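Local coordinates for protein rRNA N-glycosidase (Bougainvillea spectabilis, PDB 3CTK) that is a plant member of the ribosome-inactivating protein family, with a fold combining a mixed beta sheet and many helices, at residues 115-120 with 151-156; 70-75 with 88-93; 4-9 with 15-20. All blocks are in the same frame, centred on the assembly; numbering follows the deposited sequence.

Interaction 1: 115-120 with 151-156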
loop_
_atom_site.group_PDB
_atom_site.type_symbol
_atom_site.label_atom_id
_atom_site.label_comp_id
_atom_site.label_asym_id
_atom_site.label_seq_id
_atom_site.Cartn_x
_atom_site.Cartn_y
_atom_site.Cartn_z
ATOM N N GLN A 115 -5.482 -11.821 4.854
ATOM C CA GLN A 115 -5.809 -12.980 5.674
ATOM C C GLN A 115 -4.564 -13.691 6.184
ATOM O O GLN A 115 -4.488 -14.052 7.359
ATOM C CB GLN A 115 -6.679 -13.965 4.897
ATOM C CG GLN A 115 -7.186 -15.135 5.735
ATOM C CD GLN A 115 -7.886 -14.687 7.012
ATOM O OE1 GLN A 115 -7.250 -14.484 8.051
ATOM N NE2 GLN A 115 -9.202 -14.519 6.936
ATOM N N LYS A 116 -3.586 -13.886 5.307
ATOM C CA LYS A 116 -2.359 -14.565 5.707
ATOM C C LYS A 116 -1.514 -13.683 6.618
ATOM O O LYS A 116 -0.873 -14.178 7.546
ATOM C CB LYS A 116 -1.552 -14.978 4.474
ATOM C CG LYS A 116 -2.285 -15.943 3.553
ATOM C CD LYS A 116 -2.667 -17.224 4.278
ATOM C CE LYS A 116 -3.430 -18.164 3.355
ATOM N NZ LYS A 116 -3.845 -19.410 4.051
ATOM N N LEU A 117 -1.517 -12.377 6.359
ATOM C CA LEU A 117 -0.749 -11.448 7.182
ATOM C C LEU A 117 -1.286 -11.347 8.605
ATOM O O LEU A 117 -0.513 -11.351 9.563
ATOM C CB LEU A 117 -0.727 -10.051 6.551
ATOM C CG LEU A 117 0.140 -9.852 5.303
ATOM C CD1 LEU A 117 -0.081 -8.453 4.746
ATOM C CD2 LEU A 117 1.609 -10.057 5.665
ATOM N N VAL A 118 -2.603 -11.241 8.755
ATOM C CA VAL A 118 -3.172 -11.135 10.097
ATOM C C VAL A 118 -2.973 -12.439 10.869
ATOM O O VAL A 118 -2.777 -12.421 12.086
ATOM C CB VAL A 118 -4.685 -10.782 10.067
ATOM C CG1 VAL A 118 -4.889 -9.444 9.369
ATOM C CG2 VAL A 118 -5.475 -11.878 9.381
ATOM N N ASN A 119 -3.012 -13.565 10.161
ATOM C CA ASN A 119 -2.816 -14.861 10.808
ATOM C C ASN A 119 -1.392 -14.986 11.345
ATOM O O ASN A 119 -1.161 -15.608 12.383
ATOM C CB ASN A 119 -3.090 -16.008 9.829
ATOM C CG ASN A 119 -4.574 -16.259 9.626
ATOM O OD1 ASN A 119 -5.416 -15.640 10.282
ATOM N ND2 ASN A 119 -4.902 -17.177 8.719
ATOM N N ALA A 120 -0.439 -14.394 10.635
ATOM C CA ALA A 120 0.958 -14.449 11.054
ATOM C C ALA A 120 1.245 -13.420 12.143
ATOM O O ALA A 120 2.005 -13.684 13.079
ATOM C CB ALA A 120 1.876 -14.219 9.847
ATOM N N GLU A 151 6.570 -10.456 13.806
ATOM C CA GLU A 151 6.923 -9.042 13.791
ATOM C C GLU A 151 6.947 -8.472 12.378
ATOM O O GLU A 151 6.540 -7.329 12.154
ATOM C CB GLU A 151 8.278 -8.828 14.465
ATOM C CG GLU A 151 8.253 -9.101 15.956
ATOM C CD GLU A 151 7.240 -8.235 16.677
ATOM O OE1 GLU A 151 7.382 -6.995 16.631
ATOM O OE2 GLU A 151 6.301 -8.794 17.285
ATOM N N ILE A 152 7.424 -9.269 11.427
ATOM C CA ILE A 152 7.489 -8.828 10.041
ATOM C C ILE A 152 6.082 -8.675 9.461
ATOM O O ILE A 152 5.824 -7.760 8.678
ATOM C CB ILE A 152 8.325 -9.810 9.192
ATOM C CG1 ILE A 152 9.786 -9.747 9.647
ATOM C CG2 ILE A 152 8.227 -9.451 7.717
ATOM C CD1 ILE A 152 10.684 -10.827 9.046
ATOM N N ALA A 153 5.170 -9.562 9.849
ATOM C CA ALA A 153 3.801 -9.466 9.354
ATOM C C ALA A 153 3.174 -8.163 9.851
ATOM O O ALA A 153 2.414 -7.516 9.129
ATOM C CB ALA A 153 2.972 -10.668 9.825
ATOM N N LYS A 154 3.495 -7.771 11.082
ATOM C CA LYS A 154 2.954 -6.532 11.640
ATOM C C LYS A 154 3.462 -5.340 10.834
ATOM O O LYS A 154 2.713 -4.411 10.542
ATOM C CB LYS A 154 3.358 -6.383 13.107
ATOM C CG LYS A 154 2.657 -7.369 14.035
ATOM C CD LYS A 154 3.127 -7.245 15.481
ATOM C CE LYS A 154 2.749 -5.904 16.091
ATOM N NZ LYS A 154 3.406 -4.746 15.413
ATOM N N PHE A 155 4.741 -5.369 10.475
ATOM C CA PHE A 155 5.322 -4.294 9.679
ATOM C C PHE A 155 4.581 -4.181 8.343
ATOM O O PHE A 155 4.191 -3.086 7.929
ATOM C CB PHE A 155 6.807 -4.568 9.419
ATOM C CG PHE A 155 7.386 -3.743 8.306
ATOM C CD1 PHE A 155 7.534 -2.364 8.444
ATOM C CD2 PHE A 155 7.750 -4.339 7.101
ATOM C CE1 PHE A 155 8.031 -1.594 7.398
ATOM C CE2 PHE A 155 8.251 -3.573 6.046
ATOM C CZ PHE A 155 8.391 -2.199 6.194
ATOM N N PHE A 156 4.384 -5.311 7.668
ATOM C CA PHE A 156 3.688 -5.291 6.384
ATOM C C PHE A 156 2.280 -4.720 6.516
ATOM O O PHE A 156 1.861 -3.903 5.703
ATOM C CB PHE A 156 3.631 -6.695 5.766
ATOM C CG PHE A 156 4.882 -7.085 5.022
ATOM C CD1 PHE A 156 5.633 -8.188 5.416
ATOM C CD2 PHE A 156 5.309 -6.344 3.922
ATOM C CE1 PHE A 156 6.788 -8.550 4.727
ATOM C CE2 PHE A 156 6.464 -6.696 3.226
ATOM C CZ PHE A 156 7.206 -7.803 3.629
#
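Leu117 and Ala120 meet Ala153 and Phe156 in a buried, largely apolar helix-helix contact, where the short helix 114-121 lies against the long helix 149-168. The axes of the two segments come within 8.4 Å and their N-to-C directions differ by 135°, midway between perpendicular and antiparallel. Leu117 and Ala153 are in register. This approach is consistent with two small side chains at the interface: Ala120 CB faces Ala153 CB, methyl to methyl, at 3.7 Å, and Ala153 CB also lies 3.6 Å from Leu117 O, so a side-chain methyl rests directly on the backbone of the other helix. This is helix packing in the ribosome-inactivating protein fold, where helix 149-168 also covers the strand 70-78. Leu117 supplies the bulk. Its CG stands anti to the carbonyl carbon (chi1 -73°), and the branch ending in CD2 reaches Phe156 CB at 3.9 Å, the two side chains crossing almost perpendicularly. CD2 stands oblique to the Phe156 ring, whose far end leads away from helix 114-121. Further along the long helix, Leu117 also packs on Leu157 and Ile160, and Phe110 from a loop touches both Leu117 and Ala120.

Interaction 2: 70-75 with 88-93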
loop_
_atom_site.group_PDB
_atom_site.type_symbol
_atom_site.label_atom_id
_atom_site.label_comp_id
_atom_site.label_asym_id
_atom_site.label_seq_id
_atom_site.Cartn_x
_atom_site.Cartn_y
_atom_site.Cartn_z
ATOM N N TYR A 70 0.857 -3.679 -5.170
ATOM C CA TYR A 70 1.108 -4.689 -4.140
ATOM C C TYR A 70 2.540 -4.585 -3.622
ATOM O O TYR A 70 3.478 -4.479 -4.410
ATOM C CB TYR A 70 0.960 -6.113 -4.694
ATOM C CG TYR A 70 -0.439 -6.617 -4.958
ATOM C CD1 TYR A 70 -0.650 -7.962 -5.279
ATOM C CD2 TYR A 70 -1.543 -5.770 -4.910
ATOM C CE1 TYR A 70 -1.921 -8.449 -5.546
ATOM C CE2 TYR A 70 -2.828 -6.251 -5.179
ATOM C CZ TYR A 70 -3.005 -7.592 -5.496
ATOM O OH TYR A 70 -4.260 -8.081 -5.770
ATOM N N VAL A 71 2.712 -4.618 -2.306
ATOM C CA VAL A 71 4.053 -4.608 -1.736
ATOM C C VAL A 71 4.507 -6.059 -1.913
ATOM O O VAL A 71 3.752 -6.982 -1.600
ATOM C CB VAL A 71 4.030 -4.239 -0.235
ATOM C CG1 VAL A 71 5.361 -4.607 0.423
ATOM C CG2 VAL A 71 3.778 -2.744 -0.076
ATOM N N VAL A 72 5.711 -6.269 -2.436
ATOM C CA VAL A 72 6.204 -7.630 -2.652
ATOM C C VAL A 72 7.359 -8.014 -1.726
ATOM O O VAL A 72 7.684 -9.194 -1.586
ATOM C CB VAL A 72 6.644 -7.846 -4.126
ATOM C CG1 VAL A 72 5.448 -7.701 -5.056
ATOM C CG2 VAL A 72 7.728 -6.850 -4.501
ATOM N N GLY A 73 7.967 -7.018 -1.087
ATOM C CA GLY A 73 9.074 -7.292 -0.189
ATOM C C GLY A 73 9.823 -6.025 0.157
ATOM O O GLY A 73 9.393 -4.928 -0.197
ATOM N N TYR A 74 10.940 -6.165 0.860
ATOM C CA TYR A 74 11.737 -5.008 1.237
ATOM C C TYR A 74 13.183 -5.403 1.453
ATOM O O TYR A 74 13.518 -6.586 1.506
ATOM C CB TYR A 74 11.201 -4.377 2.529
ATOM C CG TYR A 74 11.253 -5.297 3.734
ATOM C CD1 TYR A 74 10.198 -6.165 4.021
ATOM C CD2 TYR A 74 12.373 -5.322 4.572
ATOM C CE1 TYR A 74 10.254 -7.036 5.109
ATOM C CE2 TYR A 74 12.441 -6.193 5.664
ATOM C CZ TYR A 74 11.377 -7.045 5.926
ATOM O OH TYR A 74 11.441 -7.916 6.993
ATOM N N GLN A 75 14.041 -4.401 1.565
ATOM C CA GLN A 75 15.451 -4.641 1.812
ATOM C C GLN A 75 15.831 -3.882 3.075
ATOM O O GLN A 75 15.551 -2.688 3.201
ATOM C CB GLN A 75 16.299 -4.147 0.640
ATOM C CG GLN A 75 17.798 -4.360 0.824
ATOM C CD GLN A 75 18.612 -3.718 -0.280
ATOM O OE1 GLN A 75 18.732 -4.262 -1.378
ATOM N NE2 GLN A 75 19.166 -2.545 0.002
ATOM N N ASP A 88 5.703 -14.565 0.285
ATOM C CA ASP A 88 5.558 -15.762 -0.530
ATOM C C ASP A 88 4.573 -15.461 -1.657
ATOM O O ASP A 88 3.762 -14.535 -1.560
ATOM C CB ASP A 88 5.050 -16.927 0.336
ATOM C CG ASP A 88 5.051 -18.261 -0.402
ATOM O OD1 ASP A 88 5.936 -18.483 -1.259
ATOM O OD2 ASP A 88 4.173 -19.100 -0.106
ATOM N N LYS A 89 4.673 -16.219 -2.743
ATOM C CA LYS A 89 3.769 -16.068 -3.881
ATOM C C LYS A 89 3.847 -14.752 -4.658
ATOM O O LYS A 89 2.855 -14.332 -5.254
ATOM C CB LYS A 89 2.323 -16.282 -3.422
ATOM C CG LYS A 89 2.113 -17.508 -2.546
ATOM C CD LYS A 89 2.540 -18.790 -3.242
ATOM C CE LYS A 89 2.258 -20.002 -2.359
ATOM N NZ LYS A 89 2.734 -21.270 -2.982
ATOM N N VAL A 90 5.001 -14.093 -4.653
ATOM C CA VAL A 90 5.137 -12.853 -5.411
ATOM C C VAL A 90 5.585 -13.214 -6.831
ATOM O O VAL A 90 6.039 -14.335 -7.079
ATOM C CB VAL A 90 6.165 -11.888 -4.761
ATOM C CG1 VAL A 90 5.653 -11.434 -3.399
ATOM C CG2 VAL A 90 7.520 -12.566 -4.629
ATOM N N PRO A 91 5.448 -12.279 -7.785
ATOM C CA PRO A 91 5.859 -12.566 -9.165
ATOM C C PRO A 91 7.311 -13.029 -9.244
ATOM O O PRO A 91 8.160 -12.561 -8.487
ATOM C CB PRO A 91 5.650 -11.229 -9.872
ATOM C CG PRO A 91 4.509 -10.619 -9.113
ATOM C CD PRO A 91 4.875 -10.925 -7.676
ATOM N N THR A 92 7.597 -13.945 -10.165
ATOM C CA THR A 92 8.961 -14.436 -10.320
ATOM C C THR A 92 9.894 -13.269 -10.642
ATOM O O THR A 92 11.046 -13.251 -10.211
ATOM C CB THR A 92 9.056 -15.483 -11.447
ATOM O OG1 THR A 92 8.211 -16.596 -11.131
ATOM C CG2 THR A 92 10.488 -15.975 -11.601
ATOM N N VAL A 93 9.390 -12.286 -11.383
ATOM C CA VAL A 93 10.206 -11.133 -11.741
ATOM C C VAL A 93 10.662 -10.373 -10.493
ATOM O O VAL A 93 11.698 -9.708 -10.508
ATOM C CB VAL A 93 9.440 -10.167 -12.687
ATOM C CG1 VAL A 93 8.178 -9.653 -12.012
ATOM C CG2 VAL A 93 10.341 -9.010 -13.089
#
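The backbones of 70-75 and 88-93 come nearest at Val72 and Val90, whose CA atoms are 6.0 Å apart, with the chain turning after strand 81-88 into the helix 92-97. The contact thus lies where a beta hairpin, strands 70-78 and 81-88, hands the chain on to a helix, and Pro91 occupies the N-cap position of that helix. Lys89 takes left-handed helical backbone angles at the turn, and after it the chain folds so that Val90 points at the strand it has just run beside. Val72 itself departs from the extended form (psi -15°), and both it and Gly73 make backbone hydrogen bonds with Ala63, an arrangement consistent with a classic beta bulge; Val72 is also bonded through its backbone to Leu87 on the other side.

Val90 holds CG1 anti to its carbonyl carbon (chi1 -65°), and this one methyl does most of the touching: Val90 CG1 lies 3.8 Å from Val72 CB and 4.1 Å from Val72 CG1. Val72 CB and Val90 CB are themselves 4.1 Å apart, so the branch points meet as well as the methyls. Pro91 joins from beside them, its side chain roughly perpendicular to that of Val72, bringing ring atom CD to 4.2 Å from Val72 CG1. The contact is only partly buried: Val72 is enclosed, also packing on Ala63 and Leu98, while Val90 and Pro91 keep some exposure. Its closest approach is a van der Waals touch between a methyl and a backbone carbonyl, Val90 CG1 to Val72 O at 3.5 Å.

Interaction 3: 4-9 with 15-20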
loop_
_atom_site.group_PDB
_atom_site.type_symbol
_atom_site.label_atom_id
_atom_site.label_comp_id
_atom_site.label_asym_id
_atom_site.label_seq_id
_atom_site.Cartn_x
_atom_site.Cartn_y
_atom_site.Cartn_z
ATOM N N VAL A 4 10.943 6.745 -4.317
ATOM C CA VAL A 4 10.250 7.858 -3.681
ATOM C C VAL A 4 10.635 7.685 -2.216
ATOM O O VAL A 4 10.706 6.555 -1.729
ATOM C CB VAL A 4 8.718 7.763 -3.847
ATOM C CG1 VAL A 4 8.347 7.920 -5.318
ATOM C CG2 VAL A 4 8.214 6.431 -3.313
ATOM N N SER A 5 10.898 8.781 -1.513
ATOM C CA SER A 5 11.324 8.670 -0.120
ATOM C C SER A 5 10.447 9.371 0.906
ATOM O O SER A 5 9.799 10.374 0.611
ATOM C CB SER A 5 12.758 9.185 0.021
ATOM O OG SER A 5 13.647 8.468 -0.818
ATOM N N PHE A 6 10.445 8.827 2.120
ATOM C CA PHE A 6 9.678 9.381 3.225
ATOM C C PHE A 6 10.441 9.187 4.534
ATOM O O PHE A 6 10.738 8.059 4.929
ATOM C CB PHE A 6 8.308 8.702 3.313
ATOM C CG PHE A 6 7.413 9.271 4.381
ATOM C CD1 PHE A 6 7.243 10.648 4.506
ATOM C CD2 PHE A 6 6.720 8.430 5.247
ATOM C CE1 PHE A 6 6.396 11.180 5.478
ATOM C CE2 PHE A 6 5.867 8.952 6.225
ATOM C CZ PHE A 6 5.705 10.329 6.340
ATOM N N ASN A 7 10.777 10.293 5.193
ATOM C CA ASN A 7 11.488 10.233 6.465
ATOM C C ASN A 7 10.454 10.402 7.571
ATOM O O ASN A 7 9.711 11.384 7.585
ATOM C CB ASN A 7 12.539 11.341 6.547
ATOM C CG ASN A 7 13.377 11.251 7.803
ATOM O OD1 ASN A 7 12.882 11.466 8.907
ATOM N ND2 ASN A 7 14.655 10.918 7.641
ATOM N N LEU A 8 10.408 9.445 8.494
ATOM C CA LEU A 8 9.428 9.474 9.576
ATOM C C LEU A 8 9.612 10.609 10.579
ATOM O O LEU A 8 8.789 10.790 11.475
ATOM C CB LEU A 8 9.407 8.120 10.295
ATOM C CG LEU A 8 9.112 6.923 9.387
ATOM C CD1 LEU A 8 8.979 5.661 10.229
ATOM C CD2 LEU A 8 7.829 7.170 8.596
ATOM N N GLY A 9 10.687 11.372 10.421
ATOM C CA GLY A 9 10.930 12.501 11.298
ATOM C C GLY A 9 10.363 13.768 10.676
ATOM O O GLY A 9 10.422 14.847 11.269
ATOM N N PRO A 15 1.788 14.119 2.623
ATOM C CA PRO A 15 0.948 14.375 1.446
ATOM C C PRO A 15 1.736 14.469 0.137
ATOM O O PRO A 15 1.286 13.982 -0.903
ATOM C CB PRO A 15 0.242 15.681 1.805
ATOM C CG PRO A 15 0.108 15.581 3.296
ATOM C CD PRO A 15 1.483 15.081 3.699
ATOM N N THR A 16 2.908 15.094 0.186
ATOM C CA THR A 16 3.737 15.228 -1.010
ATOM C C THR A 16 4.269 13.858 -1.430
ATOM O O THR A 16 4.334 13.537 -2.620
ATOM C CB THR A 16 4.925 16.176 -0.761
ATOM O OG1 THR A 16 4.430 17.471 -0.394
ATOM C CG2 THR A 16 5.772 16.306 -2.014
ATOM N N PHE A 17 4.644 13.060 -0.436
ATOM C CA PHE A 17 5.160 11.708 -0.640
ATOM C C PHE A 17 4.133 10.833 -1.367
ATOM O O PHE A 17 4.453 10.160 -2.350
ATOM C CB PHE A 17 5.501 11.094 0.725
ATOM C CG PHE A 17 5.664 9.600 0.708
ATOM C CD1 PHE A 17 6.713 9.003 0.013
ATOM C CD2 PHE A 17 4.766 8.787 1.392
ATOM C CE1 PHE A 17 6.863 7.616 0.001
ATOM C CE2 PHE A 17 4.907 7.398 1.388
ATOM C CZ PHE A 17 5.959 6.811 0.690
ATOM N N ILE A 18 2.897 10.844 -0.878
ATOM C CA ILE A 18 1.839 10.045 -1.487
ATOM C C ILE A 18 1.544 10.503 -2.913
ATOM O O ILE A 18 1.310 9.677 -3.792
ATOM C CB ILE A 18 0.539 10.105 -0.650
ATOM C CG1 ILE A 18 0.751 9.388 0.685
ATOM C CG2 ILE A 18 -0.616 9.455 -1.408
ATOM C CD1 ILE A 18 1.142 7.931 0.546
ATOM N N GLN A 19 1.556 11.812 -3.152
ATOM C CA GLN A 19 1.290 12.300 -4.499
ATOM C C GLN A 19 2.410 11.876 -5.441
ATOM O O GLN A 19 2.153 11.508 -6.591
ATOM C CB GLN A 19 1.138 13.825 -4.517
ATOM C CG GLN A 19 0.833 14.378 -5.908
ATOM C CD GLN A 19 -0.422 13.775 -6.519
ATOM O OE1 GLN A 19 -0.376 13.164 -7.589
ATOM N NE2 GLN A 19 -1.548 13.946 -5.843
ATOM N N ASP A 20 3.652 11.907 -4.961
ATOM C CA ASP A 20 4.771 11.498 -5.806
ATOM C C ASP A 20 4.686 10.011 -6.144
ATOM O O ASP A 20 5.070 9.597 -7.242
ATOM C CB ASP A 20 6.116 11.811 -5.133
ATOM C CG ASP A 20 6.397 13.308 -5.052
ATOM O OD1 ASP A 20 5.842 14.072 -5.872
ATOM O OD2 ASP A 20 7.184 13.721 -4.173
#
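Asn7 OD1 accepts a hydrogen bond of 2.7 Å from Gly9 N, two residues on, forming an Asx turn that closes the chain over at the end of strand 3-7. The strand just before it packs on the helix 14-25, with the two segments running nearly antiparallel at 161°. Phe17 is the centre of that contact. Its CG is anti to the backbone N (chi1 163°), which carries the ring across to the strand, where three consecutive residues receive it. Phe6 lies over one face: its CB sits above the middle of the Phe17 ring, 3.6 Å from the ring centroid, in a CH-pi contact. Beyond CB the Phe6 ring continues as an offset stack, planes only 15° apart and centroids separated by 5.0 Å. Ser5 points its CB away but brings its carbonyl to the ring obliquely, with Ser5 O 3.4 Å from Phe17 CD1. Val4 divides its methyls: CG2 touches Phe17 CE1 at 3.8 Å, while CG1 lies loosely against the backbone of Asp20. Strand and helix are the first two elements of a beta-alpha-beta unit completed by strand 47-53, which pairs in parallel with 3-7; from it Val50 packs on both Val4 and Phe17, while helix 170-180 packs on Pro15 and Ile18 of helix 14-25.

Overall arrangement
Along the chain the contacts come in series: interaction 3 first, then interaction 2, then interaction 1. Interactions 2 and 3 both draw on the six-stranded mixed sheet, 3 at one edge strand, 3-7, and 2 at strand 70-78, with centres about 21 Å apart and no touch. Interaction 1 lies on the helices and is about 23 Å from interaction 3, centre to centre. It does touch interaction 2, their centres about 14 Å apart: the rings of Phe155 and Phe156 meet Tyr74, Phe155 edge-to-face, and Phe156 also packs on Val71. Helix 149-168 lies on the sheet and also packs against helix 114-121 beside it, so it joins interactions 1 and 2 within one ribosome-inactivating protein fold.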